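Local coordinates for hydrolase, haloacid dehalogenase-like family (Streptococcus pneumoniae, PDB 2FI1), which probably catalyses hydrolysis, as a member of the haloacid dehalogenase-like family, and binds calcium at the carboxyl ends of its parallel strands, at residues Y6-D12 with S154-D160; D89-I94 with L184-I190; R100-S105 with Y123-T129; M143-R147 with A170-D174. All coordinates share one frame; numbering follows the deposited sequence.

Interaction 1: residues Y6-D12 with S154-D160. With CA (calcium ion), chain B.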
# COMPACT_ATOMS: atom_id res chain seq x y z
N TYR A 6 1.79 18.87 -9.34
CA TYR A 6 1.10 18.82 -8.06
C TYR A 6 2.05 19.15 -6.93
O TYR A 6 3.23 18.82 -7.01
CB TYR A 6 0.54 17.41 -7.83
CG TYR A 6 -0.45 16.98 -8.87
CD1 TYR A 6 -1.75 17.46 -8.85
CD2 TYR A 6 -0.08 16.12 -9.89
CE1 TYR A 6 -2.67 17.08 -9.81
CE2 TYR A 6 -0.99 15.73 -10.85
CZ TYR A 6 -2.28 16.20 -10.81
OH TYR A 6 -3.18 15.79 -11.78
N HIS A 7 1.53 19.78 -5.88
CA HIS A 7 2.32 20.12 -4.69
C HIS A 7 2.23 19.03 -3.63
O HIS A 7 3.22 18.71 -2.98
CB HIS A 7 1.86 21.45 -4.08
CG HIS A 7 2.66 21.88 -2.89
ND1 HIS A 7 3.93 22.41 -2.98
CD2 HIS A 7 2.37 21.85 -1.56
CE1 HIS A 7 4.38 22.70 -1.77
NE2 HIS A 7 3.46 22.35 -0.89
N ASP A 8 1.03 18.48 -3.46
CA ASP A 8 0.71 17.56 -2.38
C ASP A 8 0.29 16.20 -2.93
O ASP A 8 -0.43 16.11 -3.92
CB ASP A 8 -0.40 18.16 -1.53
CG ASP A 8 0.05 19.39 -0.79
OD1 ASP A 8 1.20 19.38 -0.31
OD2 ASP A 8 -0.73 20.37 -0.69
N TYR A 9 0.77 15.15 -2.26
CA TYR A 9 0.61 13.79 -2.71
C TYR A 9 0.04 13.00 -1.54
O TYR A 9 0.67 12.91 -0.49
CB TYR A 9 1.98 13.23 -3.16
CG TYR A 9 2.51 13.96 -4.37
CD1 TYR A 9 2.31 13.46 -5.65
CD2 TYR A 9 3.14 15.20 -4.25
CE1 TYR A 9 2.76 14.12 -6.76
CE2 TYR A 9 3.58 15.88 -5.37
CZ TYR A 9 3.39 15.33 -6.62
OH TYR A 9 3.82 16.02 -7.76
N ILE A 10 -1.17 12.47 -1.72
CA ILE A 10 -1.82 11.69 -0.68
C ILE A 10 -1.75 10.23 -1.11
O ILE A 10 -2.42 9.82 -2.07
CB ILE A 10 -3.27 12.12 -0.45
CG1 ILE A 10 -3.35 13.60 -0.06
CG2 ILE A 10 -3.88 11.26 0.66
CD1 ILE A 10 -4.77 14.11 0.13
N TRP A 11 -0.96 9.46 -0.38
CA TRP A 11 -0.60 8.10 -0.75
C TRP A 11 -1.41 7.05 -0.00
O TRP A 11 -1.91 7.28 1.10
CB TRP A 11 0.87 7.84 -0.43
CG TRP A 11 1.84 8.70 -1.18
CD1 TRP A 11 2.42 9.86 -0.76
CD2 TRP A 11 2.39 8.42 -2.47
NE1 TRP A 11 3.28 10.33 -1.71
CE2 TRP A 11 3.27 9.48 -2.78
CE3 TRP A 11 2.22 7.40 -3.41
CZ2 TRP A 11 4.00 9.53 -3.97
CZ3 TRP A 11 2.93 7.46 -4.60
CH2 TRP A 11 3.81 8.52 -4.86
N ASP A 12 -1.47 5.91 -0.66
CA ASP A 12 -1.94 4.64 -0.15
C ASP A 12 -0.70 3.80 0.14
O ASP A 12 0.31 3.93 -0.55
CB ASP A 12 -2.83 4.05 -1.26
CG ASP A 12 -3.17 2.59 -1.08
OD1 ASP A 12 -3.69 2.20 -0.03
OD2 ASP A 12 -3.02 1.87 -2.10
N SER A 154 -3.38 21.92 -4.71
CA SER A 154 -2.82 21.19 -5.85
C SER A 154 -2.42 19.82 -5.35
O SER A 154 -1.25 19.59 -5.02
CB SER A 154 -1.62 21.94 -6.42
OG SER A 154 -1.06 21.23 -7.50
N GLY A 155 -3.39 18.92 -5.29
CA GLY A 155 -3.19 17.61 -4.68
C GLY A 155 -3.48 16.46 -5.62
O GLY A 155 -4.39 16.53 -6.45
N LEU A 156 -2.69 15.41 -5.48
CA LEU A 156 -2.88 14.16 -6.22
C LEU A 156 -3.05 13.01 -5.22
O LEU A 156 -2.25 12.85 -4.30
CB LEU A 156 -1.68 13.89 -7.13
CG LEU A 156 -1.77 12.63 -8.00
CD1 LEU A 156 -2.89 12.72 -9.02
CD2 LEU A 156 -0.44 12.36 -8.69
N VAL A 157 -4.11 12.23 -5.41
CA VAL A 157 -4.39 11.05 -4.60
C VAL A 157 -3.95 9.83 -5.39
O VAL A 157 -4.43 9.61 -6.50
CB VAL A 157 -5.89 10.97 -4.27
CG1 VAL A 157 -6.23 9.68 -3.55
CG2 VAL A 157 -6.31 12.16 -3.44
N ILE A 158 -3.05 9.03 -4.83
CA ILE A 158 -2.48 7.88 -5.51
C ILE A 158 -2.85 6.61 -4.75
O ILE A 158 -2.54 6.48 -3.57
CB ILE A 158 -0.94 7.96 -5.61
CG1 ILE A 158 -0.50 9.30 -6.22
CG2 ILE A 158 -0.42 6.80 -6.42
CD1 ILE A 158 -0.11 10.33 -5.20
N GLY A 159 -3.52 5.67 -5.42
CA GLY A 159 -3.84 4.40 -4.80
C GLY A 159 -4.11 3.35 -5.84
O GLY A 159 -4.31 3.66 -7.01
N ASP A 160 -4.11 2.09 -5.42
CA ASP A 160 -4.23 1.00 -6.38
C ASP A 160 -5.66 0.49 -6.57
O ASP A 160 -5.88 -0.33 -7.45
CB ASP A 160 -3.31 -0.18 -6.00
CG ASP A 160 -3.71 -0.86 -4.70
OD1 ASP A 160 -4.14 -0.17 -3.76
OD2 ASP A 160 -3.56 -2.10 -4.62
CA CA B . -4.04 -0.16 -1.40
O HOH W 1 -1.55 22.18 -2.44
O HOH W 2 -4.27 7.51 -1.64
O HOH W 3 -4.34 -2.47 -1.96
O HOH W 4 -6.27 0.68 -1.52
O HOH W 5 -4.35 -0.69 0.85

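Interaction 2: residues D89-I94 with L184-I190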
# COMPACT_ATOMS: atom_id res chain seq x y z
N ASP A 89 13.23 6.75 -4.07
CA ASP A 89 13.74 7.74 -5.02
C ASP A 89 12.64 8.69 -5.52
O ASP A 89 12.88 9.86 -5.76
CB ASP A 89 14.39 7.08 -6.23
CG ASP A 89 15.76 6.50 -5.94
OD1 ASP A 89 16.47 6.99 -5.03
OD2 ASP A 89 16.15 5.56 -6.67
N LEU A 90 11.43 8.16 -5.74
CA LEU A 90 10.34 9.01 -6.19
C LEU A 90 9.91 9.98 -5.09
O LEU A 90 9.70 11.16 -5.34
CB LEU A 90 9.15 8.19 -6.70
CG LEU A 90 7.94 9.01 -7.15
CD1 LEU A 90 8.32 10.02 -8.22
CD2 LEU A 90 6.82 8.12 -7.65
N LEU A 91 9.79 9.46 -3.87
CA LEU A 91 9.46 10.33 -2.75
C LEU A 91 10.49 11.47 -2.64
O LEU A 91 10.13 12.63 -2.43
CB LEU A 91 9.37 9.54 -1.45
CG LEU A 91 8.26 8.48 -1.40
CD1 LEU A 91 8.35 7.71 -0.10
CD2 LEU A 91 6.87 9.08 -1.55
N GLU A 92 11.76 11.13 -2.81
CA GLU A 92 12.82 12.14 -2.73
C GLU A 92 12.75 13.17 -3.85
O GLU A 92 12.87 14.37 -3.60
CB GLU A 92 14.19 11.48 -2.72
CG GLU A 92 15.36 12.43 -2.45
CD GLU A 92 15.25 13.19 -1.14
OE1 GLU A 92 14.53 12.76 -0.21
OE2 GLU A 92 15.89 14.26 -1.02
N ASP A 93 12.53 12.72 -5.09
CA ASP A 93 12.45 13.66 -6.19
C ASP A 93 11.31 14.65 -5.98
O ASP A 93 11.43 15.83 -6.28
CB ASP A 93 12.26 12.93 -7.53
CG ASP A 93 13.52 12.24 -8.02
OD1 ASP A 93 14.64 12.64 -7.62
OD2 ASP A 93 13.40 11.29 -8.82
N ILE A 94 10.18 14.18 -5.46
CA ILE A 94 9.06 15.06 -5.17
C ILE A 94 9.37 16.04 -4.03
O ILE A 94 9.07 17.24 -4.12
CB ILE A 94 7.78 14.23 -4.86
CG1 ILE A 94 7.25 13.57 -6.14
CG2 ILE A 94 6.70 15.08 -4.22
CD1 ILE A 94 6.20 12.50 -5.89
N LEU A 184 3.95 6.09 -12.94
CA LEU A 184 3.64 7.32 -12.22
C LEU A 184 4.67 8.40 -12.55
O LEU A 184 4.31 9.54 -12.79
CB LEU A 184 3.58 7.05 -10.72
CG LEU A 184 3.29 8.27 -9.82
CD1 LEU A 184 2.07 9.01 -10.27
CD2 LEU A 184 3.14 7.80 -8.39
N ARG A 185 5.94 8.03 -12.60
CA ARG A 185 6.98 8.97 -13.05
C ARG A 185 6.68 9.51 -14.44
O ARG A 185 6.84 10.70 -14.68
CB ARG A 185 8.35 8.31 -13.06
CG ARG A 185 8.97 8.12 -11.70
CD ARG A 185 10.39 7.59 -11.82
NE ARG A 185 11.10 7.60 -10.55
CZ ARG A 185 11.67 8.68 -10.01
NH1 ARG A 185 11.58 9.87 -10.58
NH2 ARG A 185 12.31 8.55 -8.86
N GLN A 186 6.26 8.64 -15.35
CA GLN A 186 5.96 9.06 -16.72
C GLN A 186 4.83 10.08 -16.76
O GLN A 186 4.89 11.06 -17.49
CB GLN A 186 5.64 7.84 -17.60
CG GLN A 186 5.28 8.13 -19.06
CD GLN A 186 6.44 8.65 -19.89
OE1 GLN A 186 6.41 9.81 -20.35
NE2 GLN A 186 7.44 7.81 -20.13
N VAL A 187 3.80 9.88 -15.94
CA VAL A 187 2.68 10.82 -15.88
C VAL A 187 3.11 12.16 -15.27
O VAL A 187 2.58 13.21 -15.64
CB VAL A 187 1.48 10.18 -15.12
CG1 VAL A 187 0.42 11.20 -14.79
CG2 VAL A 187 0.90 9.04 -15.96
N LEU A 188 4.06 12.11 -14.34
CA LEU A 188 4.53 13.31 -13.63
C LEU A 188 5.74 14.01 -14.27
O LEU A 188 6.15 15.07 -13.80
CB LEU A 188 4.89 12.95 -12.19
CG LEU A 188 3.77 12.44 -11.27
CD1 LEU A 188 4.34 12.06 -9.92
CD2 LEU A 188 2.68 13.47 -11.13
N ASP A 189 6.32 13.41 -15.32
CA ASP A 189 7.54 13.93 -15.95
C ASP A 189 8.71 14.04 -14.95
O ASP A 189 9.50 14.98 -15.03
CB ASP A 189 7.31 15.32 -16.59
CG ASP A 189 6.27 15.33 -17.70
OD1 ASP A 189 6.19 14.37 -18.48
OD2 ASP A 189 5.56 16.36 -17.81
N ILE A 190 8.82 13.12 -14.00
CA ILE A 190 9.83 13.29 -12.94
C ILE A 190 10.73 12.09 -12.77
O ILE A 190 11.93 12.25 -12.44
CB ILE A 190 9.16 13.65 -11.60
CG1 ILE A 190 10.19 14.22 -10.63
CG2 ILE A 190 8.43 12.45 -11.03
CD1 ILE A 190 9.54 14.84 -9.43
OXT ILE A 190 10.31 10.94 -12.94

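Interaction 3: residues R100-S105 with Y123-T129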
# COMPACT_ATOMS: atom_id res chain seq x y z
N ARG A 100 4.85 17.86 -0.68
CA ARG A 100 4.53 17.24 0.60
C ARG A 100 3.84 15.92 0.35
O ARG A 100 3.10 15.76 -0.63
CB ARG A 100 3.60 18.11 1.46
CG ARG A 100 4.17 19.46 1.83
CD ARG A 100 3.25 20.23 2.73
NE ARG A 100 2.00 20.57 2.07
CZ ARG A 100 1.03 21.30 2.62
NH1 ARG A 100 1.16 21.77 3.85
NH2 ARG A 100 -0.07 21.56 1.93
N HIS A 101 4.09 14.98 1.26
CA HIS A 101 3.53 13.64 1.22
C HIS A 101 2.66 13.42 2.43
O HIS A 101 3.02 13.78 3.54
CB HIS A 101 4.63 12.59 1.25
CG HIS A 101 5.62 12.71 0.14
ND1 HIS A 101 5.33 12.38 -1.16
CD2 HIS A 101 6.92 13.10 0.16
CE1 HIS A 101 6.41 12.58 -1.91
NE2 HIS A 101 7.38 13.01 -1.13
N PHE A 102 1.52 12.79 2.20
CA PHE A 102 0.59 12.37 3.25
C PHE A 102 0.27 10.92 3.01
O PHE A 102 0.41 10.41 1.90
CB PHE A 102 -0.68 13.21 3.22
CG PHE A 102 -0.42 14.68 3.34
CD1 PHE A 102 -0.36 15.29 4.58
CD2 PHE A 102 -0.18 15.44 2.21
CE1 PHE A 102 -0.10 16.64 4.67
CE2 PHE A 102 0.09 16.78 2.32
CZ PHE A 102 0.14 17.38 3.54
N LEU A 103 -0.18 10.23 4.05
CA LEU A 103 -0.57 8.83 3.92
C LEU A 103 -1.90 8.62 4.60
O LEU A 103 -2.09 9.10 5.72
CB LEU A 103 0.48 7.90 4.54
CG LEU A 103 0.38 6.39 4.35
CD1 LEU A 103 0.63 5.99 2.94
CD2 LEU A 103 1.40 5.71 5.24
N VAL A 104 -2.83 7.94 3.92
CA VAL A 104 -4.10 7.55 4.53
C VAL A 104 -4.20 6.03 4.51
O VAL A 104 -4.09 5.41 3.45
CB VAL A 104 -5.30 8.18 3.82
CG1 VAL A 104 -6.62 7.63 4.38
CG2 VAL A 104 -5.27 9.68 3.96
N SER A 105 -4.41 5.46 5.69
CA SER A 105 -4.57 4.02 5.84
C SER A 105 -5.75 3.73 6.75
O SER A 105 -6.04 4.49 7.67
CB SER A 105 -3.32 3.41 6.45
OG SER A 105 -3.45 2.00 6.63
N TYR A 123 9.34 10.97 5.15
CA TYR A 123 8.71 11.68 4.04
C TYR A 123 7.35 12.30 4.35
O TYR A 123 6.94 13.21 3.66
CB TYR A 123 8.58 10.78 2.80
CG TYR A 123 9.90 10.63 2.11
CD1 TYR A 123 10.43 11.70 1.40
CD2 TYR A 123 10.67 9.47 2.23
CE1 TYR A 123 11.67 11.60 0.80
CE2 TYR A 123 11.92 9.37 1.61
CZ TYR A 123 12.40 10.44 0.91
OH TYR A 123 13.64 10.34 0.34
N PHE A 124 6.66 11.81 5.39
CA PHE A 124 5.25 12.15 5.55
C PHE A 124 5.01 13.28 6.50
O PHE A 124 5.42 13.23 7.65
CB PHE A 124 4.46 10.90 5.96
CG PHE A 124 4.53 9.84 4.91
CD1 PHE A 124 3.73 9.91 3.78
CD2 PHE A 124 5.47 8.83 5.00
CE1 PHE A 124 3.83 8.97 2.78
CE2 PHE A 124 5.58 7.89 3.98
CZ PHE A 124 4.75 7.96 2.87
N THR A 125 4.34 14.31 6.01
CA THR A 125 3.92 15.42 6.84
C THR A 125 2.89 14.96 7.87
O THR A 125 2.95 15.35 9.04
CB THR A 125 3.38 16.57 5.98
OG1 THR A 125 4.45 17.07 5.16
CG2 THR A 125 2.81 17.69 6.82
N GLU A 126 1.95 14.11 7.44
CA GLU A 126 1.04 13.46 8.37
C GLU A 126 0.63 12.10 7.82
O GLU A 126 0.42 11.94 6.61
CB GLU A 126 -0.21 14.31 8.66
CG GLU A 126 -1.11 13.67 9.73
CD GLU A 126 -2.20 14.57 10.28
OE1 GLU A 126 -2.07 15.80 10.27
OE2 GLU A 126 -3.22 14.01 10.74
N VAL A 127 0.57 11.13 8.73
CA VAL A 127 0.07 9.79 8.46
C VAL A 127 -1.26 9.64 9.20
O VAL A 127 -1.30 9.80 10.43
CB VAL A 127 1.06 8.71 8.93
CG1 VAL A 127 0.46 7.32 8.72
CG2 VAL A 127 2.38 8.84 8.20
N VAL A 128 -2.32 9.36 8.45
CA VAL A 128 -3.65 9.11 9.01
C VAL A 128 -3.82 7.60 9.09
O VAL A 128 -3.73 6.91 8.07
CB VAL A 128 -4.74 9.73 8.13
CG1 VAL A 128 -6.14 9.31 8.62
CG2 VAL A 128 -4.58 11.25 8.07
N THR A 129 -4.04 7.08 10.30
CA THR A 129 -4.36 5.67 10.50
C THR A 129 -5.77 5.58 11.07
O THR A 129 -6.41 6.61 11.28
CB THR A 129 -3.39 5.00 11.49
OG1 THR A 129 -3.68 5.45 12.81
CG2 THR A 129 -1.94 5.32 11.15
O HOH W 6 5.99 15.72 3.37

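Interaction 4: residues M143-R147 with A170-D174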
# COMPACT_ATOMS: atom_id res chain seq x y z
N MET A 143 -9.63 12.46 3.53
CA MET A 143 -8.93 13.30 2.55
C MET A 143 -9.43 14.76 2.64
O MET A 143 -8.63 15.67 2.47
CB MET A 143 -8.94 12.70 1.14
CG MET A 143 -7.78 11.61 0.83
SD MET A 143 -8.23 10.80 -0.65
CE MET A 143 -7.65 9.15 -0.24
N LEU A 144 -10.70 14.98 2.97
CA LEU A 144 -11.19 16.35 3.22
C LEU A 144 -10.55 16.95 4.47
O LEU A 144 -10.27 18.14 4.53
CB LEU A 144 -12.72 16.37 3.35
CG LEU A 144 -13.47 16.14 2.03
CD1 LEU A 144 -14.94 15.86 2.27
CD2 LEU A 144 -13.29 17.32 1.07
N TYR A 145 -10.32 16.12 5.48
CA TYR A 145 -9.61 16.55 6.68
C TYR A 145 -8.21 17.06 6.31
O TYR A 145 -7.78 18.11 6.77
CB TYR A 145 -9.52 15.41 7.71
CG TYR A 145 -8.36 15.48 8.67
CD1 TYR A 145 -8.40 16.30 9.79
CD2 TYR A 145 -7.23 14.68 8.50
CE1 TYR A 145 -7.34 16.35 10.69
CE2 TYR A 145 -6.17 14.71 9.38
CZ TYR A 145 -6.23 15.55 10.49
OH TYR A 145 -5.19 15.61 11.39
N LEU A 146 -7.49 16.29 5.50
CA LEU A 146 -6.16 16.70 5.07
C LEU A 146 -6.20 17.96 4.21
O LEU A 146 -5.37 18.85 4.37
CB LEU A 146 -5.45 15.58 4.31
CG LEU A 146 -5.00 14.37 5.14
CD1 LEU A 146 -4.45 13.29 4.22
CD2 LEU A 146 -4.00 14.76 6.22
N ARG A 147 -7.15 18.01 3.30
CA ARG A 147 -7.31 19.17 2.42
C ARG A 147 -7.53 20.45 3.22
O ARG A 147 -6.94 21.49 2.91
CB ARG A 147 -8.45 18.94 1.44
CG ARG A 147 -8.70 20.11 0.50
CD ARG A 147 -10.11 20.05 -0.03
NE ARG A 147 -10.12 19.61 -1.41
CZ ARG A 147 -10.10 20.41 -2.47
NH1 ARG A 147 -10.06 21.74 -2.34
NH2 ARG A 147 -10.11 19.88 -3.68
N ALA A 170 -14.19 12.40 -4.69
CA ALA A 170 -15.21 12.98 -3.80
C ALA A 170 -14.66 14.10 -2.92
O ALA A 170 -15.41 14.92 -2.39
CB ALA A 170 -15.83 11.90 -2.94
N ALA A 171 -13.34 14.12 -2.76
CA ALA A 171 -12.66 15.18 -2.02
C ALA A 171 -12.23 16.34 -2.91
O ALA A 171 -11.61 17.28 -2.43
CB ALA A 171 -11.46 14.60 -1.29
N GLY A 172 -12.54 16.26 -4.20
CA GLY A 172 -12.19 17.30 -5.17
C GLY A 172 -10.75 17.30 -5.63
O GLY A 172 -10.26 18.31 -6.13
N LEU A 173 -10.07 16.16 -5.50
CA LEU A 173 -8.66 16.07 -5.84
C LEU A 173 -8.47 15.22 -7.09
O LEU A 173 -9.25 14.33 -7.37
CB LEU A 173 -7.88 15.46 -4.67
CG LEU A 173 -8.01 16.20 -3.35
CD1 LEU A 173 -7.50 15.36 -2.19
CD2 LEU A 173 -7.27 17.53 -3.42
N ASP A 174 -7.41 15.51 -7.84
CA ASP A 174 -7.02 14.64 -8.93
C ASP A 174 -6.55 13.30 -8.38
O ASP A 174 -6.12 13.21 -7.22
CB ASP A 174 -5.92 15.27 -9.78
CG ASP A 174 -6.43 16.39 -10.68
OD1 ASP A 174 -7.64 16.72 -10.64
OD2 ASP A 174 -5.60 16.92 -11.44

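Interaction 1: residues Y6-D12 with S154-D160
L156 and I158 press on the aromatic rings of the neighbouring strand. L156 CB lies over one face of the Y6 ring, 3.9 Å from its centroid; with L156 CG anti to the backbone N (chi1 -178°), CD1 runs on to Y6 CZ, while CD2 stays by the CD2-CE2 side and also meets Y9 CE1. I158 divides its work: CD1 sits over the six-membered ring of W11 and at the edge of the Y9 ring, and CG2 touches W11 CZ3 at 3.9 Å.

I10 uses both N and O toward its one neighbour, bonding L156 O and I158 N, the residues flanking V157. S154 O takes H7 N and D8 N.

This pair forms the middle of the parallel, Rossmann-like HAD sheet, its carboxyl-end loops carrying the metal-binding aspartates. D12 OD2 and D160 OD1 each lie 2.4 Å from calcium, D12 OD1 a longer 2.8 Å; G14 O and three waters complete seven ligands. The ion probably offsets the repulsion of D12 OD2 and D160 OD1, 2.9 Å apart, and T16 bonds D12 OD2.

Strand 100-104 flanks strand 8-11, with R100 paired to D8. Helix 181-188 packs L188 on Y6, Y9 and L156, and L184 on W11.

Interaction 2: residues D89-I94 with L184-I190
R185 reaches from helix 181-188 to D93 on helix 87-96 and grips a single carboxylate oxygen with two nitrogens. NH1 and NH2 of R185 each donate to D93 OD2 at 2.9 Å, end-on and close to the guanidinium plane. The two bonds meet the acceptor differently: NH1 uses the anti lone pair of OD2, whereas NH2 arrives from above the carboxylate plane, which stands 72° from the guanidinium plane.

NH1 has a second acceptor in the C-terminal carboxylate, with I190 OXT 2.9 Å from R185 NH1 and almost in the guanidinium plane. The arginine bridges two anions, one from each segment, and the end of the chain is tied to the side chain of its own last helical turn. I190 N is satisfied by R185 O, while D189, with positive phi, carries the chain out of the helix and back toward D93.

The chain of R185 is extended from CG to NE, which spans the gap between helix axes 12.1 Å apart. L90 lies beneath the charge: its CD1 is 4.0 Å from R185 CZ, over one face of the guanidinium, and 3.7 Å from I190 CG2. On the inner side L90 CD2 touches L184 CD2 at 3.8 Å, and I190 CD1 rests against D93 CB.

Leucine and isoleucine fill the interior side of the contact, and the ionic groups collect toward its outer side. One cation flanked by two carboxylates should favour the ionised forms of all three, and links the C-terminus to helix 87-96 through R185.

Interaction 3: residues R100-S105 with Y123-T129
L103 leads the parallel pairing of strand 100-104 with 124-128, using both its N, toward E126 O, and its O, which takes V128 N at 2.8 Å in a nearly straight bond of 175°. S105 N to V128 O continues the pattern. The second strand turns a corner at T125, where T125 N gives a single bond to H101 O at 2.9 Å; regular pairing is found at L103 with V127 and V104 with V128.

Around that corner the side chains are bulky. Y123 O lies at the edge of the H101 imidazole, in its plane, 3.5 Å from H101 CD2. Water 6 joins H101 N, Y123 O and T125 OG1, satisfying backbone groups that the corner keeps apart. The F124 ring is drawn across the first strand, its CD1 touching H101 CB and its CE1 reaching L103 CB at 3.9 Å; this follows from chi1 of -62°, which places CG beside the backbone N. F102 lies alongside T125, with F102 CE1 3.7 Å from T125 CB, so the methyl-bearing face of the threonine meets an aromatic partner. Farther on, L103 CD2 meets V127 CG1 on one face of the sheet, and V104 meets V128 on the other; beta-branched valines suit extended strands.

These strands belong to a beta-alpha-beta unit whose helix 110-117 covers L103 and V127. On the opposite face helix 141-149 packs L146 against F102 and V104. E126 is bonded by the hydroxyls of Y145 and Y150, and K149 pairs with it. H101 is held by W11 on strand 8-11 and by L91 O of helix 87-96.

Interaction 4: residues M143-R147 with A170-D174
A Schellman motif closes helix 162-170, and the turn it makes, leading into edge strand 174-177, is held against helix 141-149. A171 CB lies 4.0 Å from both M143 CB and L144 CD2, the small methyl permitting a near approach of the backbones, with the CA atoms of L144 and A171 only 5.6 Å apart.

G172 follows with positive phi, a conformation that glycine adopts readily. The polar part of the contact comes from R147, one turn along from M143. R147 NE donates to A171 O at 2.9 Å, arriving nearly end-on to the carbonyl although bent at the hydrogen (134°), and the oxygen stands 29° out of the guanidinium plane; NH2 adds a weak bond to the same oxygen. With CG anti to the backbone N (chi1 179°) and a bend at chi3, the chain swings its guanidinium around to the turn. L173 CD2 packs alongside, 3.7 Å from R147 NH2, while L173 CD1 turns inward to M143 CB and, beyond the two segments, to V157 and I10.

Arginine suits the partly exposed edge of the contact because its long, bendable chain spans to the turn. A carbonyl ending a helix carries part of the negative end of the helix dipole, so the cation is probably stabilised there and the bond probably steadies the turn; the acceptor is neutral, so this is a charge-assisted bond and not an ion pair.

Overall arrangement
Interactions 1 and 3 build the parallel sheet, sharing the neighbouring strands 8-11 and 100-104, and rest mainly on backbone hydrogen bonds; both hold bridging water. Interaction 1 is the more deeply buried and ends in the metal site, whereas interaction 3 lies toward an edge strand. Interactions 2 and 4 join helices and a turn on the two faces of that sheet and are only partly buried: leucine and isoleucine pack inward in interaction 2, leucine, alanine and methionine in interaction 4, while an arginine serves the outer side. In interaction 2 it pairs with carboxylates, but in interaction 4 it takes a backbone carbonyl. These two contacts do not touch, yet each packs against interaction 1.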